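Local coordinates for ESAT-6-like protein MAB_3112 (Mycobacterium abscessus, PDB 4I0X), which is of unknown function but forms a four-helix heterodimer with MAB_3113 as an ESAT-6-like, secreted protein of the WXG100 family, at the interface of chains A and B. Coordinates in Å, arbitrary orientation; residue numbers count along the deposited sequence, not the author numbering. Chains: chain A, ESAT-6-like protein MAB_3112; chain B, ESAT-6-like protein MAB_3113.

Contact 1: the interface of chains A and B. Residues chain A 48, 51-52, 54-55, 58; chain B 71-72, 74-75, 78.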
# COMPACT_ATOMS: atom_id res chain seq x y z
N GLY A 48 -3.56 -12.86 -5.84
CA GLY A 48 -3.92 -11.81 -4.93
C GLY A 48 -2.72 -10.98 -4.49
O GLY A 48 -2.79 -9.75 -4.45
N GLU A 51 -1.37 -8.80 -7.20
CA GLU A 51 -2.16 -7.58 -7.30
C GLU A 51 -1.89 -6.65 -6.10
O GLU A 51 -1.75 -5.47 -6.28
CB GLU A 51 -3.66 -7.89 -7.44
CG GLU A 51 -4.49 -6.64 -7.34
CD GLU A 51 -5.96 -6.83 -7.70
OE1 GLU A 51 -6.41 -7.97 -7.92
OE2 GLU A 51 -6.66 -5.81 -7.73
N MET A 52 -1.80 -7.17 -4.89
CA MET A 52 -1.41 -6.35 -3.75
C MET A 52 -0.02 -5.62 -3.91
O MET A 52 0.13 -4.43 -3.62
CB MET A 52 -1.45 -7.22 -2.50
CG MET A 52 -1.27 -6.49 -1.26
SD MET A 52 -1.75 -7.43 0.23
CE MET A 52 -1.61 -6.02 1.30
N ASP A 54 1.52 -5.03 -6.68
CA ASP A 54 1.40 -4.07 -7.76
C ASP A 54 0.81 -2.77 -7.20
O ASP A 54 1.29 -1.69 -7.52
CB ASP A 54 0.57 -4.65 -8.92
CG ASP A 54 0.52 -3.72 -10.15
OD1 ASP A 54 1.59 -3.52 -10.80
OD2 ASP A 54 -0.60 -3.26 -10.51
N GLY A 55 -0.19 -2.87 -6.33
CA GLY A 55 -0.79 -1.68 -5.77
C GLY A 55 0.20 -0.92 -4.90
O GLY A 55 0.33 0.30 -4.96
N LYS A 58 2.71 1.07 -7.00
CA LYS A 58 2.11 2.28 -7.52
C LYS A 58 1.97 3.33 -6.40
O LYS A 58 2.18 4.53 -6.63
CB LYS A 58 0.74 1.98 -8.14
CG LYS A 58 0.80 1.06 -9.36
CD LYS A 58 -0.57 0.87 -10.03
CE LYS A 58 -0.56 -0.41 -10.88
NZ LYS A 58 -1.87 -0.74 -11.51
N GLU B 71 -6.42 -1.27 -5.36
CA GLU B 71 -5.85 -2.47 -5.93
C GLU B 71 -5.17 -3.24 -4.82
O GLU B 71 -5.22 -4.46 -4.76
CB GLU B 71 -4.88 -2.14 -7.09
CG GLU B 71 -4.16 -3.35 -7.60
CD GLU B 71 -3.20 -3.03 -8.71
OE1 GLU B 71 -2.65 -4.01 -9.28
OE2 GLU B 71 -3.01 -1.82 -9.02
N LEU B 72 -4.63 -2.51 -3.86
CA LEU B 72 -4.00 -3.15 -2.75
C LEU B 72 -5.02 -3.90 -1.86
O LEU B 72 -4.76 -5.04 -1.41
CB LEU B 72 -3.21 -2.10 -2.00
CG LEU B 72 -2.27 -2.61 -0.96
CD1 LEU B 72 -1.19 -1.62 -0.78
CD2 LEU B 72 -3.06 -2.79 0.32
N GLU B 74 -8.07 -4.98 -2.89
CA GLU B 74 -8.69 -6.05 -3.66
C GLU B 74 -7.77 -7.28 -3.68
O GLU B 74 -8.22 -8.42 -3.60
CB GLU B 74 -9.04 -5.60 -5.08
CG GLU B 74 -9.92 -6.62 -5.83
CD GLU B 74 -9.98 -6.41 -7.34
OE1 GLU B 74 -9.48 -5.37 -7.83
OE2 GLU B 74 -10.52 -7.29 -8.04
N GLY B 75 -6.46 -7.04 -3.78
CA GLY B 75 -5.49 -8.11 -3.72
C GLY B 75 -5.52 -8.80 -2.38
O GLY B 75 -5.58 -10.03 -2.28
N GLN B 78 -8.50 -11.09 -2.08
CA GLN B 78 -8.25 -12.35 -2.74
C GLN B 78 -7.40 -13.31 -1.90
O GLN B 78 -7.67 -14.50 -1.85
CB GLN B 78 -7.60 -12.09 -4.09
CG GLN B 78 -7.29 -13.34 -4.83
CD GLN B 78 -7.05 -13.09 -6.30
OE1 GLN B 78 -6.97 -11.94 -6.75
NE2 GLN B 78 -6.94 -14.18 -7.06
O HOH W 1 -4.05 0.58 -9.76
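A:Glu51 and B:Glu71 bury the larger part of this helix-to-helix seam, where helix 40-72 of MAB_3112 runs antiparallel to helix 52-87 of MAB_3113, and they show how acidic residues can pack by their aliphatic stems. Both chains are extended, and their stems cross at a slant, with A:Glu51 CG 3.3 Å from B:Glu71 CG. With CG anti to the backbone N (chi1 174°), B:Glu71 then runs on past the stem of A:Glu51 to bring its carboxylate to A:Asp54 and A:Lys58. The ammonium A:Lys58 NZ donates a salt-bridging hydrogen bond of 2.9 Å to the syn lone pair of B:Glu71 OE2. A:Lys58 NZ also makes a salt bridge of 3.0 Å to A:Asp54 OD2 of its own chain, and so probably offsets the repulsion between the two acids. The A:Asp54 OD2 to B:Glu71 OE1 approach of 2.5 Å brings two acceptors together and is doubtful unless a proton is shared, which the structure does not show. Beside the acids, A:Met52 CE touches B:Leu72 CD2 at 3.7 Å. Two glycines bring the backbones close, the carbonyl A:Gly48 O standing 3.2 Å from B:Gly75 CA. At the charged end, water 1 links the lysine to the glutamate, 2.7 Å from B:Glu71 OE2.

Contact 2: the interface of chains A and B. Residues chain A 4-5, 8, 70, 76-77; chain B 44, 49-50, 54.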
# COMPACT_ATOMS: atom_id res chain seq x y z
N GLU A 4 4.44 23.43 6.71
CA GLU A 4 3.62 22.26 6.45
C GLU A 4 4.02 21.62 5.12
O GLU A 4 3.92 20.40 4.96
CB GLU A 4 2.14 22.62 6.46
CG GLU A 4 1.20 21.46 6.20
CD GLU A 4 1.12 20.46 7.37
OE1 GLU A 4 0.01 19.96 7.65
OE2 GLU A 4 2.17 20.16 7.98
N VAL A 5 4.53 22.41 4.18
CA VAL A 5 4.94 21.85 2.89
C VAL A 5 6.14 20.93 3.05
O VAL A 5 6.12 19.79 2.59
CB VAL A 5 5.28 22.95 1.88
CG1 VAL A 5 5.85 22.35 0.62
CG2 VAL A 5 4.03 23.76 1.57
N LEU A 8 5.05 17.73 4.89
CA LEU A 8 4.39 16.73 4.06
C LEU A 8 5.37 16.04 3.13
O LEU A 8 5.19 14.88 2.82
CB LEU A 8 3.25 17.36 3.26
CG LEU A 8 2.09 17.79 4.14
CD1 LEU A 8 1.01 18.48 3.34
CD2 LEU A 8 1.52 16.59 4.86
N LEU A 70 7.34 18.36 -3.89
CA LEU A 70 7.21 19.27 -2.75
C LEU A 70 8.57 19.68 -2.18
O LEU A 70 8.71 20.78 -1.68
CB LEU A 70 6.41 18.59 -1.64
CG LEU A 70 4.91 18.40 -1.84
CD1 LEU A 70 4.40 17.64 -0.64
CD2 LEU A 70 4.20 19.75 -1.98
N ALA A 76 6.40 26.84 -5.33
CA ALA A 76 5.13 26.82 -6.07
C ALA A 76 3.99 26.32 -5.19
O ALA A 76 2.81 26.40 -5.56
CB ALA A 76 5.25 25.96 -7.34
N PHE A 77 4.35 25.80 -4.02
CA PHE A 77 3.36 25.32 -3.06
C PHE A 77 3.16 26.33 -1.94
O PHE A 77 2.79 25.97 -0.82
CB PHE A 77 3.80 23.95 -2.52
CG PHE A 77 3.76 22.85 -3.56
CD1 PHE A 77 4.86 22.56 -4.35
CD2 PHE A 77 2.60 22.11 -3.76
CE1 PHE A 77 4.82 21.56 -5.31
CE2 PHE A 77 2.54 21.10 -4.73
CZ PHE A 77 3.65 20.83 -5.50
N LEU B 44 -4.65 22.20 2.49
CA LEU B 44 -3.89 23.21 1.76
C LEU B 44 -4.55 23.57 0.43
O LEU B 44 -4.52 24.71 0.00
CB LEU B 44 -2.44 22.76 1.53
CG LEU B 44 -1.69 22.47 2.84
CD1 LEU B 44 -0.21 22.25 2.59
CD2 LEU B 44 -1.91 23.60 3.84
N GLN B 49 -3.83 27.72 -0.64
CA GLN B 49 -2.39 27.83 -0.59
C GLN B 49 -1.80 26.99 -1.69
O GLN B 49 -0.73 27.30 -2.20
CB GLN B 49 -1.82 27.40 0.76
CG GLN B 49 -0.27 27.47 0.81
CD GLN B 49 0.29 27.07 2.16
OE1 GLN B 49 -0.31 27.37 3.20
NE2 GLN B 49 1.43 26.38 2.16
N TRP B 50 -2.49 25.89 -2.05
CA TRP B 50 -2.07 25.08 -3.18
C TRP B 50 -3.11 25.24 -4.27
O TRP B 50 -4.22 24.71 -4.18
CB TRP B 50 -1.99 23.59 -2.85
CG TRP B 50 -0.86 23.18 -1.97
CD1 TRP B 50 0.05 23.99 -1.35
CD2 TRP B 50 -0.53 21.85 -1.61
NE1 TRP B 50 0.93 23.24 -0.62
CE2 TRP B 50 0.59 21.91 -0.76
CE3 TRP B 50 -1.06 20.60 -1.91
CZ2 TRP B 50 1.17 20.78 -0.21
CZ3 TRP B 50 -0.49 19.48 -1.36
CH2 TRP B 50 0.61 19.57 -0.52
N ALA B 54 0.49 23.51 -8.55
CA ALA B 54 0.64 22.88 -7.23
C ALA B 54 -0.49 21.91 -6.92
O ALA B 54 -0.26 20.78 -6.49
CB ALA B 54 0.73 23.93 -6.12
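A:Phe77 stands over one face of B:Trp50, the tryptophan of the WXG motif, in the loop that joins the two helices of the partner hairpin. A:Phe77 CB lies 3.5 Å from the indole nitrogen B:Trp50 NE1. CG comes next, placed anti to the carbonyl carbon (chi1 -68°), which turns the ring toward the indole and B:Ala54. From there A:Phe77 CD2 points onto the centre of the indole face, 3.6 Å from B:Trp50 CE2, so that a phenyl edge meets an indole face with the planes 73° apart. A:Phe77 CD2 also touches the methyl B:Ala54 CB at 3.5 Å. Farther out, A:Phe77 CE2 meets the backbone carbonyl B:Ala54 O at 3.3 Å, and CZ at the tip reaches the CA of that alanine. A:Leu70 CD2 sits over the centre of a phenyl face and also reaches the indole, 3.7 Å from B:Trp50 CZ2. B:Leu44 CD1 takes the indole face opposite A:Phe77, and the methyl A:Leu8 CD1 meets B:Leu44 CD1 tip to tip at 4.0 Å. A:Val5 CG2 lies in plane at the indole edge. The carbonyl A:Phe77 O accepts a weak but nearly straight hydrogen bond of 3.3 Å from the amide B:Gln49 NE2.

Contact 3: the interface of chains A and B. Residues chain A 26, 29-30, 45; chain B 19, 22-23, 26.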
# COMPACT_ATOMS: atom_id res chain seq x y z
N LEU A 26 7.12 -8.63 2.75
CA LEU A 26 5.94 -9.45 2.57
C LEU A 26 6.09 -10.36 1.36
O LEU A 26 5.60 -11.45 1.35
CB LEU A 26 4.70 -8.59 2.37
CG LEU A 26 4.03 -8.12 3.64
CD1 LEU A 26 3.09 -6.99 3.28
CD2 LEU A 26 3.31 -9.30 4.35
N ASP A 29 7.97 -13.34 2.39
CA ASP A 29 7.13 -14.21 3.23
C ASP A 29 6.14 -14.98 2.38
O ASP A 29 5.95 -16.20 2.54
CB ASP A 29 6.33 -13.39 4.22
CG ASP A 29 7.17 -12.78 5.32
OD1 ASP A 29 8.33 -13.19 5.53
OD2 ASP A 29 6.62 -11.90 6.02
N VAL A 30 5.47 -14.27 1.48
CA VAL A 30 4.47 -14.88 0.62
C VAL A 30 5.07 -15.94 -0.23
O VAL A 30 4.54 -17.04 -0.29
CB VAL A 30 3.74 -13.87 -0.27
CG1 VAL A 30 2.89 -14.63 -1.30
CG2 VAL A 30 2.87 -12.95 0.58
N TYR A 45 -4.10 -17.18 -4.01
CA TYR A 45 -3.31 -16.36 -3.09
C TYR A 45 -2.14 -15.69 -3.82
O TYR A 45 -1.89 -14.50 -3.67
CB TYR A 45 -2.79 -17.25 -1.97
CG TYR A 45 -2.31 -16.49 -0.74
CD1 TYR A 45 -1.00 -16.07 -0.63
CD2 TYR A 45 -3.15 -16.27 0.33
CE1 TYR A 45 -0.55 -15.44 0.50
CE2 TYR A 45 -2.72 -15.62 1.44
CZ TYR A 45 -1.40 -15.21 1.54
OH TYR A 45 -0.96 -14.58 2.69
N VAL B 19 1.16 -14.91 7.64
CA VAL B 19 1.60 -14.08 6.53
C VAL B 19 0.44 -13.19 6.10
O VAL B 19 0.61 -12.00 5.81
CB VAL B 19 2.10 -14.94 5.34
CG1 VAL B 19 2.38 -14.05 4.13
CG2 VAL B 19 3.29 -15.75 5.75
N ARG B 22 0.07 -10.39 8.41
CA ARG B 22 1.07 -9.34 8.17
C ARG B 22 0.67 -8.45 6.97
O ARG B 22 0.85 -7.22 6.99
CB ARG B 22 2.45 -9.94 7.96
CG ARG B 22 3.02 -10.59 9.18
CD ARG B 22 4.40 -11.18 8.90
NE ARG B 22 4.91 -11.71 10.14
CZ ARG B 22 6.18 -11.83 10.49
NH1 ARG B 22 7.17 -11.48 9.69
NH2 ARG B 22 6.46 -12.34 11.67
N ALA B 23 0.08 -9.08 5.96
CA ALA B 23 -0.41 -8.36 4.79
C ALA B 23 -1.60 -7.45 5.15
O ALA B 23 -1.76 -6.39 4.58
CB ALA B 23 -0.84 -9.34 3.69
N PHE B 26 -0.15 -4.55 7.02
CA PHE B 26 0.46 -3.64 6.06
C PHE B 26 -0.60 -2.77 5.38
O PHE B 26 -0.45 -1.57 5.30
CB PHE B 26 1.23 -4.43 5.02
CG PHE B 26 1.96 -3.59 4.03
CD1 PHE B 26 3.07 -2.87 4.41
CD2 PHE B 26 1.54 -3.53 2.73
CE1 PHE B 26 3.76 -2.09 3.48
CE2 PHE B 26 2.23 -2.75 1.79
CZ PHE B 26 3.34 -2.04 2.18
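A:Leu26 leans on B:Phe26, B:Ala23 and B:Arg22, where the first helices of two WXG100 helical hairpins, 4-32 in chain A and 11-47 in chain B, pack against each other; A:Tyr45 of helix 40-72 joins from the second helix of chain A. Apolar contact dominates, and the branched tip of the leucine illustrates how one residue can serve several neighbours. Its CG lies anti to the carbonyl carbon (chi1 -85°), and the two methyls spread over different parts of the opposing helix. A:Leu26 CD1 rests near the root of the phenyl group, 3.6 Å from B:Phe26 CB, and also touches CG and CD2 of that residue. The other methyl, A:Leu26 CD2, lies against the stem of the arginine, 3.8 Å from B:Arg22 CB, and over the backbone of B:Ala23. A second apolar group gathers round B:Val19. B:Val19 CG1 lies 3.7 Å from A:Val30 CG2, the two valines crossing at about a right angle, and both B:Val19 methyls lie near A:Asp29 CB. The phenol oxygen A:Tyr45 OH abuts B:Val19 CG1 at 3.7 Å in a van der Waals contact. The polar part is slighter. The charged pair joins B:Arg22 and A:Asp29 in a long salt bridge, 3.7 Å between B:Arg22 NH1 and A:Asp29 OD2. The arginine chain, extended from CG to NE, carries its guanidinium across the carboxylate, and the two planes stand 68° apart.

Contact 1 and contact 3 lie close together, their C-alpha centres about 12 Å apart, whereas contact 2 sits about 30 Å from contact 1 and about 35 Å from contact 3, near the other end of the bundle. Contacts 1 and 2 share helix 52-87 of chain B, and contacts 2 and 3 share its helix 11-47. In chain A, helix 40-72 contributes to all three, and helix 4-32 to contacts 2 and 3. Both hairpins are therefore joined at widely spaced points along their length, which fits the EsxEF complex being a one-to-one heterodimer whose partners associate along the bundle.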